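Hypothetical protein PAE2754 (Pyrobaculum aerophilum, PDB 1V8P) probably acts as the ribonuclease toxin of a type II toxin-antitoxin system, and shows slow magnesium-dependent exonuclease activity on single-stranded DNA. Local coordinates at residues C[78-81]-C[82-86]; C[98-101]-C[102-105]; C[46-49]-C[50-53]. The protein carries 1 engineered substitution. All blocks are in the same frame, centred on the assembly; numbering follows the deposited sequence.

Interaction 1 of 3, residues C[78-81]-C[82-86]; sequences DWAA and ASRHL
With chi1 at 79°, the hydroxyl of S83 sits between its own backbone N and carbonyl carbon, folded back along the helix toward A80, while R84 starts beside its own N and bends at chi3 (-127°), which returns its guanidinium over the same residue. S83 OG donates to A80 O at 2.7 Å, and the donor lies only slightly out of the carbonyl plane. R84 N reaches A80 O from the next turn at 3.2 Å, so this one carbonyl is held by a main-chain N-H and a hydroxyl together. The guanidinium adds a third neighbour without a bond: A80 O lies over the centre of one face, 3.7 Å from R84 CZ. Its two amino ends each meet a methyl group, R84 NH2 3.7 Å from A80 CB and R84 NH1 3.6 Å from A81 CB. Arginine thus lies back along the first turn, its flat group resting on backbone and alanine.

The main chain supplies the framework. A82 N meets D78 O at 2.8 Å and nearly straight (170°), S83 N binds W79 O, and H85 N binds A81 O at 3.1 Å. D78 occupies the N-cap position but makes no capping bond with its carboxylate; OD2 is instead in a salt bridge with R76. H85 turns away from the first turn, and its NE2 bonds to A41 O.

W79 and S83 also pack on A72 and L68 of helix 58-73, and both meet L105 of the second subunit, where D102 OD2 makes a weak hydrogen bond with S83 OG. The arrangement is that of the first turns of an alpha helix, with i-to-i+4 bonding and a serine hydroxyl returned to the i-3 carbonyl, here in a PIN-domain helix that packs against another subunit.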
loop_
_atom_site.group_PDB
_atom_site.type_symbol
_atom_site.label_atom_id
_atom_site.label_comp_id
_atom_site.label_asym_id
_atom_site.label_seq_id
_atom_site.Cartn_x
_atom_site.Cartn_y
_atom_site.Cartn_z
ATOM N N ASP C 78 18.458 13.590 6.641
ATOM C CA ASP C 78 19.317 12.593 7.276
ATOM C C ASP C 78 18.938 11.117 7.158
ATOM O O ASP C 78 19.332 10.312 8.007
ATOM C CB ASP C 78 19.439 12.921 8.763
ATOM C CG ASP C 78 18.086 12.931 9.460
ATOM O OD1 ASP C 78 18.039 12.876 10.705
ATOM O OD2 ASP C 78 17.059 13.001 8.754
ATOM N N TRP C 79 18.207 10.738 6.123
ATOM C CA TRP C 79 17.819 9.339 6.003
ATOM C C TRP C 79 18.945 8.326 6.208
ATOM O O TRP C 79 18.738 7.321 6.896
ATOM C CB TRP C 79 17.138 9.057 4.661
ATOM C CG TRP C 79 17.943 9.425 3.471
ATOM C CD1 TRP C 79 17.995 10.646 2.866
ATOM C CD2 TRP C 79 18.785 8.557 2.708
ATOM N NE1 TRP C 79 18.814 10.589 1.766
ATOM C CE2 TRP C 79 19.313 9.319 1.647
ATOM C CE3 TRP C 79 19.143 7.210 2.815
ATOM C CZ2 TRP C 79 20.178 8.780 0.700
ATOM C CZ3 TRP C 79 20.012 6.672 1.869
ATOM C CH2 TRP C 79 20.517 7.457 0.828
ATOM N N ALA C 80 20.120 8.574 5.618
ATOM C CA ALA C 80 21.256 7.647 5.756
ATOM C C ALA C 80 21.699 7.491 7.215
ATOM O O ALA C 80 21.834 6.370 7.708
ATOM C CB ALA C 80 22.434 8.116 4.900
ATOM N N ALA C 81 21.939 8.613 7.897
ATOM C CA ALA C 81 22.344 8.564 9.301
ATOM C C ALA C 81 21.242 7.850 10.079
ATOM O O ALA C 81 21.503 6.929 10.845
ATOM C CB ALA C 81 22.536 9.953 9.841
ATOM N N ALA C 82 20.004 8.286 9.870
ATOM C CA ALA C 82 18.861 7.683 10.523
ATOM C C ALA C 82 18.748 6.174 10.229
ATOM O O ALA C 82 18.299 5.409 11.083
ATOM C CB ALA C 82 17.580 8.395 10.083
ATOM N N SER C 83 19.151 5.743 9.034
ATOM C CA SER C 83 19.058 4.325 8.696
ATOM C C SER C 83 20.059 3.518 9.501
ATOM O O SER C 83 19.815 2.354 9.810
ATOM C CB SER C 83 19.296 4.092 7.202
ATOM O OG SER C 83 20.668 4.112 6.883
ATOM N N ARG C 84 21.185 4.141 9.845
ATOM C CA ARG C 84 22.216 3.469 10.620
ATOM C C ARG C 84 21.735 3.321 12.044
ATOM O O ARG C 84 21.955 2.294 12.682
ATOM C CB ARG C 84 23.519 4.259 10.595
ATOM C CG ARG C 84 24.353 4.015 9.351
ATOM C CD ARG C 84 25.622 4.881 9.346
ATOM N NE ARG C 84 25.727 5.652 8.105
ATOM C CZ ARG C 84 25.502 6.960 8.024
ATOM N NH1 ARG C 84 25.171 7.639 9.117
ATOM N NH2 ARG C 84 25.587 7.582 6.850
ATOM N N HIS C 85 21.078 4.356 12.545
ATOM C CA HIS C 85 20.547 4.315 13.888
ATOM C C HIS C 85 19.459 3.237 13.960
ATOM O O HIS C 85 19.533 2.333 14.797
ATOM C CB HIS C 85 19.989 5.684 14.247
ATOM C CG HIS C 85 19.217 5.712 15.528
ATOM N ND1 HIS C 85 19.750 5.301 16.729
ATOM C CD2 HIS C 85 17.953 6.117 15.795
ATOM C CE1 HIS C 85 18.847 5.451 17.683
ATOM N NE2 HIS C 85 17.748 5.946 17.141
ATOM N N LEU C 86 18.472 3.322 13.064
ATOM C CA LEU C 86 17.366 2.365 13.011
ATOM C C LEU C 86 17.913 0.939 12.974
ATOM O O LEU C 86 17.329 0.015 13.533
ATOM C CB LEU C 86 16.510 2.607 11.754
ATOM C CG LEU C 86 14.998 2.272 11.730
ATOM C CD1 LEU C 86 14.583 1.900 10.313
ATOM C CD2 LEU C 86 14.655 1.116 12.661
#

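Interaction 2 of 3, residues C[98-101]-C[102-105]; sequences DPPL and DEVL
L105 N donates to L101 O at 2.9 Å, nearly straight at 164°, and this is the sound polar bond that joins the two segments. The turn before it is looser: V104 N points almost directly at P100 O, but at 3.4 Å the bond is weak. P100 holds the N-cap position and has no side-chain acceptor to offer the first N-H groups of the helix, so its contribution to the contact comes from its carbonyl and from the carbons of its ring.

Those carbons meet two acidic side chains. E103 CG lies 3.7 Å from P100 CB, the two side chains crossing at a slant; beyond CG the glutamate bends at chi2 (-79°) and its carboxylate leads away from the proline. D102 approaches the same ring carbon by its oxygen, with OD1 3.5 Å from P100 CB. With CG set between its own N and carbonyl carbon (chi1 62°), D102 turns its carboxylate back toward the start of the helix, where its negative charge would probably interact favourably with the helix dipole. D102 OD1 also has a long, weak ion pair with K87 of the second subunit.

On the apolar side V104 reaches back over the turn with one branch. CG2 touches P99 CB at 3.7 Å and also lies 3.5 Å from P100 O, so a single methyl group meets both prolines.

D98 does not join the turn; its two oxygens bond H58 and Y62 of the second subunit. The prolines carry the chain from strand 94-95, at one edge of the parallel sheet, into helix 101-111. Helix 115-127 backs both loop and helix: P99 lies against its V123, E103 against Y122, and V104 against F115 and S119, the side chain of V104 about 8 Å from that of D117, a predicted magnesium ligand.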
loop_
_atom_site.group_PDB
_atom_site.type_symbol
_atom_site.label_atom_id
_atom_site.label_comp_id
_atom_site.label_asym_id
_atom_site.label_seq_id
_atom_site.Cartn_x
_atom_site.Cartn_y
_atom_site.Cartn_z
ATOM N N ASP C 98 9.285 -17.297 11.620
ATOM C CA ASP C 98 8.109 -16.909 10.867
ATOM C C ASP C 98 6.956 -17.836 11.216
ATOM O O ASP C 98 7.143 -19.030 11.421
ATOM C CB ASP C 98 8.388 -16.979 9.367
ATOM C CG ASP C 98 9.516 -16.057 8.951
ATOM O OD1 ASP C 98 10.250 -16.423 8.014
ATOM O OD2 ASP C 98 9.664 -14.975 9.562
ATOM N N PRO C 99 5.746 -17.281 11.316
ATOM C CA PRO C 99 4.511 -18.005 11.635
ATOM C C PRO C 99 4.037 -18.835 10.442
ATOM O O PRO C 99 4.483 -18.635 9.324
ATOM C CB PRO C 99 3.518 -16.882 11.929
ATOM C CG PRO C 99 4.391 -15.731 12.310
ATOM C CD PRO C 99 5.543 -15.826 11.383
ATOM N N PRO C 100 3.126 -19.787 10.671
ATOM C CA PRO C 100 2.599 -20.621 9.584
ATOM C C PRO C 100 1.741 -19.709 8.718
ATOM O O PRO C 100 0.880 -19.009 9.237
ATOM C CB PRO C 100 1.737 -21.644 10.323
ATOM C CG PRO C 100 2.368 -21.730 11.651
ATOM C CD PRO C 100 2.685 -20.299 11.977
ATOM N N LEU C 101 1.950 -19.694 7.412
ATOM C CA LEU C 101 1.142 -18.798 6.582
ATOM C C LEU C 101 -0.370 -18.969 6.765
ATOM O O LEU C 101 -1.073 -18.004 7.060
ATOM C CB LEU C 101 1.493 -18.963 5.097
ATOM C CG LEU C 101 0.634 -18.105 4.155
ATOM C CD1 LEU C 101 1.510 -17.120 3.435
ATOM C CD2 LEU C 101 -0.105 -18.986 3.148
ATOM N N ASP C 102 -0.864 -20.194 6.598
ATOM C CA ASP C 102 -2.295 -20.498 6.712
ATOM C C ASP C 102 -2.978 -20.027 8.006
ATOM O O ASP C 102 -4.088 -19.495 7.965
ATOM C CB ASP C 102 -2.523 -22.002 6.484
ATOM C CG ASP C 102 -1.823 -22.876 7.516
ATOM O OD1 ASP C 102 -0.684 -22.557 7.938
ATOM O OD2 ASP C 102 -2.415 -23.905 7.891
ATOM N N GLU C 103 -2.319 -20.206 9.144
ATOM C CA GLU C 103 -2.872 -19.757 10.419
ATOM C C GLU C 103 -3.102 -18.257 10.357
ATOM O O GLU C 103 -4.206 -17.772 10.603
ATOM C CB GLU C 103 -1.904 -20.047 11.561
ATOM C CG GLU C 103 -1.616 -21.515 11.776
ATOM C CD GLU C 103 -2.716 -22.223 12.527
ATOM O OE1 GLU C 103 -3.878 -22.216 12.045
ATOM O OE2 GLU C 103 -2.408 -22.788 13.606
ATOM N N VAL C 104 -2.044 -17.528 10.026
ATOM C CA VAL C 104 -2.115 -16.084 9.924
ATOM C C VAL C 104 -3.217 -15.633 8.968
ATOM O O VAL C 104 -3.996 -14.733 9.299
ATOM C CB VAL C 104 -0.762 -15.491 9.462
ATOM C CG1 VAL C 104 -0.887 -13.985 9.239
ATOM C CG2 VAL C 104 0.298 -15.786 10.502
ATOM N N LEU C 105 -3.292 -16.248 7.792
ATOM C CA LEU C 105 -4.311 -15.850 6.823
ATOM C C LEU C 105 -5.674 -15.953 7.473
ATOM O O LEU C 105 -6.530 -15.084 7.293
ATOM C CB LEU C 105 -4.286 -16.749 5.588
ATOM C CG LEU C 105 -4.704 -16.143 4.243
ATOM C CD1 LEU C 105 -5.299 -17.257 3.396
ATOM C CD2 LEU C 105 -5.698 -15.003 4.407
#

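Interaction 3 of 3, residues C[46-49]-C[50-53]; sequences KWIK and HREK
I48 to R51 form a type I beta turn in which R51 N bonds I48 O at 3.1 Å, one residue after H50 N has bonded W47 O at 2.7 Å. In both bonds the donor stands well above the carbonyl plane, 67° out of it at I48 O, and neither sits on a lone pair. A further bond of that spacing, K53 N to H50 O, continues the turning through the 3-10 segment 51-53.

R51 wraps I48 O with its aliphatic chain: CB, CG and CD all lie within 3.6 Å of that oxygen, CG and CD being brought there by a chi1 of 71° that folds CG back between N and the carbonyl carbon. Its NE goes on to S92 O. The H50 ring has K49 O over one face and K46 O at its edge, with CD2 3.9 Å from K46 O. ND1 on that ring receives a weak bond from K53 NZ, which also bonds Q158.

W47 is buried, packing on L155 and F93, and its NE1 is bonded to L40 O. The whole is a compact helix-to-strand connection, built on three i-to-i+3 backbone bonds, that delivers the chain from helix 44-48 to strand 54-56 of the parallel PIN-domain sheet.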
loop_
_atom_site.group_PDB
_atom_site.type_symbol
_atom_site.label_atom_id
_atom_site.label_comp_id
_atom_site.label_asym_id
_atom_site.label_seq_id
_atom_site.Cartn_x
_atom_site.Cartn_y
_atom_site.Cartn_z
ATOM N N LYS C 46 15.354 3.895 28.085
ATOM C CA LYS C 46 14.255 3.341 28.859
ATOM C C LYS C 46 14.003 1.837 28.687
ATOM O O LYS C 46 13.330 1.221 29.524
ATOM C CB LYS C 46 12.977 4.141 28.550
ATOM C CG LYS C 46 13.179 5.650 28.667
ATOM C CD LYS C 46 11.853 6.401 28.732
ATOM C CE LYS C 46 12.057 7.893 29.003
ATOM N NZ LYS C 46 12.708 8.588 27.851
ATOM N N TRP C 47 14.541 1.234 27.629
ATOM C CA TRP C 47 14.316 -0.193 27.414
ATOM C C TRP C 47 15.549 -1.040 27.073
ATOM O O TRP C 47 15.497 -2.273 27.155
ATOM C CB TRP C 47 13.248 -0.404 26.330
ATOM C CG TRP C 47 13.556 0.248 25.008
ATOM C CD1 TRP C 47 13.167 1.495 24.589
ATOM C CD2 TRP C 47 14.340 -0.303 23.943
ATOM N NE1 TRP C 47 13.664 1.752 23.330
ATOM C CE2 TRP C 47 14.386 0.667 22.910
ATOM C CE3 TRP C 47 15.009 -1.521 23.760
ATOM C CZ2 TRP C 47 15.076 0.454 21.711
ATOM C CZ3 TRP C 47 15.698 -1.734 22.566
ATOM C CH2 TRP C 47 15.725 -0.746 21.557
ATOM N N ILE C 48 16.652 -0.393 26.709
ATOM C CA ILE C 48 17.861 -1.120 26.354
ATOM C C ILE C 48 18.233 -2.214 27.362
ATOM O O ILE C 48 18.533 -3.344 26.973
ATOM C CB ILE C 48 19.055 -0.153 26.170
ATOM C CG1 ILE C 48 20.246 -0.893 25.554
ATOM C CG2 ILE C 48 19.457 0.448 27.502
ATOM C CD1 ILE C 48 19.937 -1.570 24.222
ATOM N N LYS C 49 18.197 -1.901 28.655
ATOM C CA LYS C 49 18.546 -2.888 29.677
ATOM C C LYS C 49 17.479 -3.954 29.888
ATOM O O LYS C 49 17.590 -4.769 30.802
ATOM C CB LYS C 49 18.829 -2.204 31.012
ATOM C CG LYS C 49 20.071 -1.344 31.020
ATOM C CD LYS C 49 20.510 -1.042 32.451
ATOM C CE LYS C 49 21.705 -0.098 32.489
ATOM N NZ LYS C 49 21.353 1.245 31.930
ATOM N N HIS C 50 16.442 -3.936 29.052
ATOM C CA HIS C 50 15.356 -4.915 29.142
ATOM C C HIS C 50 15.272 -5.685 27.827
ATOM O O HIS C 50 14.478 -6.614 27.681
ATOM C CB HIS C 50 14.017 -4.213 29.397
ATOM C CG HIS C 50 13.896 -3.596 30.757
ATOM N ND1 HIS C 50 13.649 -4.336 31.896
ATOM C CD2 HIS C 50 13.992 -2.307 31.163
ATOM C CE1 HIS C 50 13.597 -3.531 32.942
ATOM N NE2 HIS C 50 13.803 -2.294 32.525
ATOM N N ARG C 51 16.109 -5.294 26.873
ATOM C CA ARG C 51 16.125 -5.912 25.554
ATOM C C ARG C 51 15.851 -7.412 25.487
ATOM O O ARG C 51 15.178 -7.866 24.567
ATOM C CB ARG C 51 17.455 -5.627 24.845
ATOM C CG ARG C 51 18.644 -6.367 25.421
ATOM C CD ARG C 51 19.932 -5.883 24.783
ATOM N NE ARG C 51 20.085 -6.377 23.423
ATOM C CZ ARG C 51 20.967 -7.308 23.076
ATOM N NH1 ARG C 51 21.760 -7.831 24.001
ATOM N NH2 ARG C 51 21.065 -7.720 21.812
ATOM N N GLU C 52 16.358 -8.194 26.435
ATOM C CA GLU C 52 16.122 -9.629 26.341
ATOM C C GLU C 52 14.630 -9.949 26.450
ATOM O O GLU C 52 14.183 -11.046 26.100
ATOM C CB GLU C 52 16.925 -10.400 27.402
ATOM C CG GLU C 52 16.331 -10.481 28.811
ATOM C CD GLU C 52 16.493 -9.202 29.610
ATOM O OE1 GLU C 52 17.358 -8.373 29.231
ATOM O OE2 GLU C 52 15.764 -9.038 30.623
ATOM N N LYS C 53 13.859 -8.972 26.911
ATOM C CA LYS C 53 12.427 -9.152 27.062
ATOM C C LYS C 53 11.623 -8.851 25.800
ATOM O O LYS C 53 10.485 -9.308 25.666
ATOM C CB LYS C 53 11.926 -8.301 28.231
ATOM C CG LYS C 53 12.095 -9.000 29.563
ATOM C CD LYS C 53 11.495 -8.243 30.741
ATOM C CE LYS C 53 12.416 -7.137 31.215
ATOM N NZ LYS C 53 12.326 -6.934 32.692
#

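How the interactions relate
All three are local contacts between neighbouring residues of one PIN domain, met along the chain in the order 3, 1, 2, and within the chain none touches another. Interactions 1 and 3 are surface contacts, whereas interaction 2 is partly buried. Interactions 1 and 2 lie on opposite sides of the chain centre, their own centres 32 Å apart, yet both face the second subunit: the start of helix 79-91 in one chain packs on the start of helix 101-111 in the other. Interaction 3 touches no other chain of the assembly. Their chemistry follows their place: a side-chain hydroxyl and full helical bonding at 78-86, proline and acidic groups at the helix start of 98-105, and i-to-i+3 backbone bonds in 46-53.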